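Local coordinates for protein muconate lactonizing enzyme (Corynebacterium glutamicum, PDB 3I4K) that belongs to the mandelate racemase/muconate lactonizing enzyme family of the enolase superfamily and binds a magnesium ion in its C-terminal barrel domain, at residues 117-121 with 122-126; 212-215 with 216-219. All coordinates share one frame; numbering follows the deposited sequence.

Interaction 1: 117-121 with 122-126; sequences AWARS and LNVPV
Trp118 and Leu122 meet across the last turn of helix 104-121, which a Schellman motif ends, and their side chains cross obliquely. The indole takes the flat part: CD1 of Leu122 lies over one face, 4.1 Å from the centroid of the five-membered ring of Trp118 and 22° off its normal, which defines a CH-pi contact displaced toward the rim of the ring system. The tryptophan torsion accounts for this placement, since CG lies anti to the backbone N (chi1 -160°) and the ring is carried alongside the helix end. Leu122 CG comes in over the same face, 3.9 Å from Trp118 CD1. NE1 of Trp118 is buried here and has no hydrogen-bond partner in the model.

The evidence for the motif is in the backbone. Asn123 has a positive phi of 62°, and two bonds reach back from the chain beyond Leu122: Val124 N to Ala119 O at 2.7 Å, almost straight, and Asn123 N to Arg120 O, a weak bond at 2.9 Å. The apolar contact expected between the residues joined by the outer bond is present, as Val124 CG2 is 4.1 Å from Ala119 CB.

Leu122 and Val124 also pack on Val124 and Leu122 of the second subunit, and Trp118 on its Asp128, so the helix end belongs to the dimer interface. Of the polar ends, Ser121 OG hydrogen-bonds Asn45 OD1, and Arg120 NE makes a salt bridge with Asp116 OD1. Past the turn, the chain folds back over Ala119: Ala119 CB is 3.6 Å from Pro125 O and 3.8 Å from Val126 CG2.

Interaction 2: 212-215 with 216-219; sequences HYLP and ILAE
Leu214 and Leu217 form the buried, tightly enclosed side of this turn of helix 207-219, and Tyr213 and Ile216 its more exposed one. The two leucines approach at an angle, with CD2 of Leu214 4.1 Å from CD1 of Leu217. Both press on Phe225 of strand 224-226, and Ala218 joins them there.

Toward solvent, Tyr213 and Ile216 lie side by side and point the same way, with 4.0 Å between Tyr213 CD1 and Ile216 CD1. That gap nearly equals the one between the leucines, so the two sides differ in burial and not in spacing. The tyrosine is only partly exposed, being covered by Ala178 and Thr181 of helix 177-189. The exposed His212 places ND1 3.4 Å above the centre of the Tyr213 ring, although a crystal neighbour also touches this histidine. Glu219 is a further solvent-side residue.

The backbone is kinked at Pro215, whose N has no hydrogen to give to the preceding turn. Tyr213 O, two residues before the proline, is shared by the two N-H groups that follow it: Ile216 N bonds it at 2.8 Å from well above the carbonyl plane, whereas Leu217 N makes a weak bond at 3.5 Å. Regular helical bonding resumes with Ala218 N to Leu214 O, 2.9 Å, and Glu219 N to Pro215 O, 3.0 Å.

One apolar flank turned to the strands and the other toward solvent and a neighbouring helix is the pattern of a barrel helix, here the crossover of the beta-alpha-beta unit 196-200, 207-219, 224-226 in the TIM-barrel-like domain.

Overall arrangement
Interaction 1 comes first along the chain and closes before interaction 2 opens. Their centres are about 48 Å apart, their nearest atoms about 35 Å, and they lie on opposite sides of the chain's centre without touching. They share neither helix nor domain: 117-126 ends helix 104-121 of the N-terminal domain and faces the second subunit, whereas 212-219 closes helix 207-219 on the outside of the barrel, where no other chain of the assembly reaches it. Strands 196-200 and 224-226, which flank that helix in sequence, end in the magnesium ligands Asp200 and Glu226; the Leu214 side chain is about 13 Å from the ion. Thus one contact lies at the subunit interface, the other in the barrel's outer helical layer.

Interaction 1: 117-121 with 122-126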
loop_
_atom_site.group_PDB
_atom_site.type_symbol
_atom_site.label_atom_id
_atom_site.label_comp_id
_atom_site.label_asym_id
_atom_site.label_seq_id
_atom_site.Cartn_x
_atom_site.Cartn_y
_atom_site.Cartn_z
ATOM N N ALA A 117 13.999 5.886 -13.289
ATOM C CA ALA A 117 14.685 5.095 -14.304
ATOM C C ALA A 117 13.774 4.056 -14.962
ATOM O O ALA A 117 13.856 3.821 -16.170
ATOM C CB ALA A 117 15.902 4.404 -13.686
ATOM N N TRP A 118 12.906 3.442 -14.166
ATOM C CA TRP A 118 11.986 2.421 -14.663
ATOM C C TRP A 118 10.816 3.019 -15.457
ATOM O O TRP A 118 10.479 2.539 -16.542
ATOM C CB TRP A 118 11.464 1.594 -13.482
ATOM C CG TRP A 118 10.898 0.248 -13.843
ATOM C CD1 TRP A 118 11.045 -0.421 -15.026
ATOM C CD2 TRP A 118 10.147 -0.618 -12.984
ATOM N NE1 TRP A 118 10.435 -1.651 -14.955
ATOM C CE2 TRP A 118 9.877 -1.798 -13.713
ATOM C CE3 TRP A 118 9.679 -0.512 -11.667
ATOM C CZ2 TRP A 118 9.157 -2.866 -13.168
ATOM C CZ3 TRP A 118 8.965 -1.573 -11.126
ATOM C CH2 TRP A 118 8.711 -2.735 -11.877
ATOM N N ALA A 119 10.198 4.069 -14.922
ATOM C CA ALA A 119 9.077 4.707 -15.599
ATOM C C ALA A 119 9.496 5.302 -16.950
ATOM O O ALA A 119 8.724 5.286 -17.910
ATOM C CB ALA A 119 8.473 5.787 -14.711
ATOM N N ARG A 120 10.709 5.841 -17.022
ATOM C CA ARG A 120 11.195 6.414 -18.276
ATOM C C ARG A 120 11.510 5.290 -19.262
ATOM O O ARG A 120 11.232 5.407 -20.459
ATOM C CB ARG A 120 12.437 7.281 -18.030
ATOM C CG ARG A 120 12.117 8.633 -17.394
ATOM C CD ARG A 120 13.377 9.405 -17.042
ATOM N NE ARG A 120 13.074 10.687 -16.413
ATOM C CZ ARG A 120 12.578 11.737 -17.058
ATOM N NH1 ARG A 120 12.335 11.664 -18.361
ATOM N NH2 ARG A 120 12.301 12.853 -16.396
ATOM N N SER A 121 12.077 4.198 -18.750
ATOM C CA SER A 121 12.410 3.048 -19.578
ATOM C C SER A 121 11.159 2.441 -20.201
ATOM O O SER A 121 11.214 1.890 -21.302
ATOM C CB SER A 121 13.122 1.970 -18.756
ATOM O OG SER A 121 14.448 2.343 -18.432
ATOM N N LEU A 122 10.036 2.531 -19.493
ATOM C CA LEU A 122 8.776 1.978 -19.985
ATOM C C LEU A 122 8.001 3.065 -20.709
ATOM O O LEU A 122 6.927 2.826 -21.270
ATOM C CB LEU A 122 7.939 1.447 -18.821
ATOM C CG LEU A 122 8.556 0.411 -17.880
ATOM C CD1 LEU A 122 7.535 0.078 -16.787
ATOM C CD2 LEU A 122 8.956 -0.850 -18.642
ATOM N N ASN A 123 8.562 4.267 -20.677
ATOM C CA ASN A 123 7.970 5.435 -21.310
ATOM C C ASN A 123 6.611 5.815 -20.722
ATOM O O ASN A 123 5.627 6.006 -21.446
ATOM C CB ASN A 123 7.857 5.217 -22.825
ATOM C CG ASN A 123 7.597 6.510 -23.575
ATOM O OD1 ASN A 123 8.359 7.476 -23.457
ATOM N ND2 ASN A 123 6.518 6.541 -24.349
ATOM N N VAL A 124 6.569 5.941 -19.397
ATOM C CA VAL A 124 5.347 6.318 -18.693
ATOM C C VAL A 124 5.691 7.208 -17.503
ATOM O O VAL A 124 6.848 7.280 -17.090
ATOM C CB VAL A 124 4.608 5.076 -18.147
ATOM C CG1 VAL A 124 4.186 4.175 -19.283
ATOM C CG2 VAL A 124 5.510 4.326 -17.176
ATOM N N PRO A 125 4.692 7.911 -16.944
ATOM C CA PRO A 125 4.932 8.780 -15.786
ATOM C C PRO A 125 5.254 7.860 -14.603
ATOM O O PRO A 125 4.956 6.664 -14.651
ATOM C CB PRO A 125 3.587 9.475 -15.584
ATOM C CG PRO A 125 2.924 9.388 -16.932
ATOM C CD PRO A 125 3.299 8.025 -17.406
ATOM N N VAL A 126 5.855 8.395 -13.547
ATOM C CA VAL A 126 6.155 7.565 -12.386
ATOM C C VAL A 126 4.862 7.088 -11.709
ATOM O O VAL A 126 4.825 6.002 -11.129
ATOM C CB VAL A 126 7.015 8.334 -11.365
ATOM C CG1 VAL A 126 6.800 7.776 -9.970
ATOM C CG2 VAL A 126 8.493 8.227 -11.748
#

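Interaction 2: 212-215 with 216-219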
loop_
_atom_site.group_PDB
_atom_site.type_symbol
_atom_site.label_atom_id
_atom_site.label_comp_id
_atom_site.label_asym_id
_atom_site.label_seq_id
_atom_site.Cartn_x
_atom_site.Cartn_y
_atom_site.Cartn_z
ATOM N N HIS A 212 -0.284 24.967 27.554
ATOM C CA HIS A 212 -0.562 26.286 28.104
ATOM C C HIS A 212 -0.882 27.336 27.036
ATOM O O HIS A 212 -1.862 28.062 27.152
ATOM C CB HIS A 212 0.626 26.745 28.960
ATOM C CG HIS A 212 0.418 28.067 29.630
ATOM N ND1 HIS A 212 0.484 29.266 28.953
ATOM C CD2 HIS A 212 0.136 28.376 30.918
ATOM C CE1 HIS A 212 0.253 30.258 29.794
ATOM N NE2 HIS A 212 0.038 29.744 30.993
ATOM N N TYR A 213 -0.081 27.395 25.979
ATOM C CA TYR A 213 -0.281 28.414 24.947
ATOM C C TYR A 213 -1.159 28.074 23.743
ATOM O O TYR A 213 -1.869 28.944 23.243
ATOM C CB TYR A 213 1.084 28.898 24.451
ATOM C CG TYR A 213 1.907 29.580 25.526
ATOM C CD1 TYR A 213 1.716 30.929 25.836
ATOM C CD2 TYR A 213 2.853 28.865 26.258
ATOM C CE1 TYR A 213 2.453 31.547 26.856
ATOM C CE2 TYR A 213 3.588 29.468 27.271
ATOM C CZ TYR A 213 3.384 30.809 27.565
ATOM O OH TYR A 213 4.120 31.388 28.571
ATOM N N LEU A 214 -1.116 26.830 23.268
ATOM C CA LEU A 214 -1.922 26.466 22.108
ATOM C C LEU A 214 -3.387 26.882 22.241
ATOM O O LEU A 214 -4.010 27.241 21.250
ATOM C CB LEU A 214 -1.809 24.964 21.812
ATOM C CG LEU A 214 -0.424 24.478 21.347
ATOM C CD1 LEU A 214 -0.486 22.994 20.976
ATOM C CD2 LEU A 214 0.036 25.304 20.150
ATOM N N PRO A 215 -3.956 26.846 23.462
ATOM C CA PRO A 215 -5.362 27.255 23.594
ATOM C C PRO A 215 -5.554 28.688 23.074
ATOM O O PRO A 215 -6.577 29.007 22.466
ATOM C CB PRO A 215 -5.612 27.151 25.096
ATOM C CG PRO A 215 -4.713 26.024 25.504
ATOM C CD PRO A 215 -3.439 26.347 24.749
ATOM N N ILE A 216 -4.559 29.543 23.319
ATOM C CA ILE A 216 -4.608 30.927 22.867
ATOM C C ILE A 216 -4.654 30.986 21.344
ATOM O O ILE A 216 -5.382 31.794 20.766
ATOM C CB ILE A 216 -3.386 31.724 23.372
ATOM C CG1 ILE A 216 -3.398 31.762 24.899
ATOM C CG2 ILE A 216 -3.417 33.155 22.819
ATOM C CD1 ILE A 216 -2.096 32.251 25.505
ATOM N N LEU A 217 -3.874 30.130 20.693
ATOM C CA LEU A 217 -3.865 30.085 19.236
ATOM C C LEU A 217 -5.169 29.526 18.686
ATOM O O LEU A 217 -5.603 29.910 17.599
ATOM C CB LEU A 217 -2.695 29.242 18.723
ATOM C CG LEU A 217 -1.303 29.801 19.027
ATOM C CD1 LEU A 217 -0.256 28.979 18.302
ATOM C CD2 LEU A 217 -1.221 31.254 18.577
ATOM N N ALA A 218 -5.794 28.618 19.433
ATOM C CA ALA A 218 -7.057 28.023 19.006
ATOM C C ALA A 218 -8.162 29.077 19.013
ATOM O O ALA A 218 -9.006 29.130 18.110
ATOM C CB ALA A 218 -7.431 26.869 19.930
ATOM N N GLU A 219 -8.156 29.911 20.045
ATOM C CA GLU A 219 -9.151 30.962 20.176
ATOM C C GLU A 219 -8.941 32.005 19.085
ATOM O O GLU A 219 -9.890 32.653 18.650
ATOM C CB GLU A 219 -9.047 31.611 21.559
ATOM C CG GLU A 219 -10.141 32.629 21.863
ATOM C CD GLU A 219 -10.127 33.086 23.316
ATOM O OE1 GLU A 219 -9.113 33.681 23.753
ATOM O OE2 GLU A 219 -11.131 32.848 24.023
#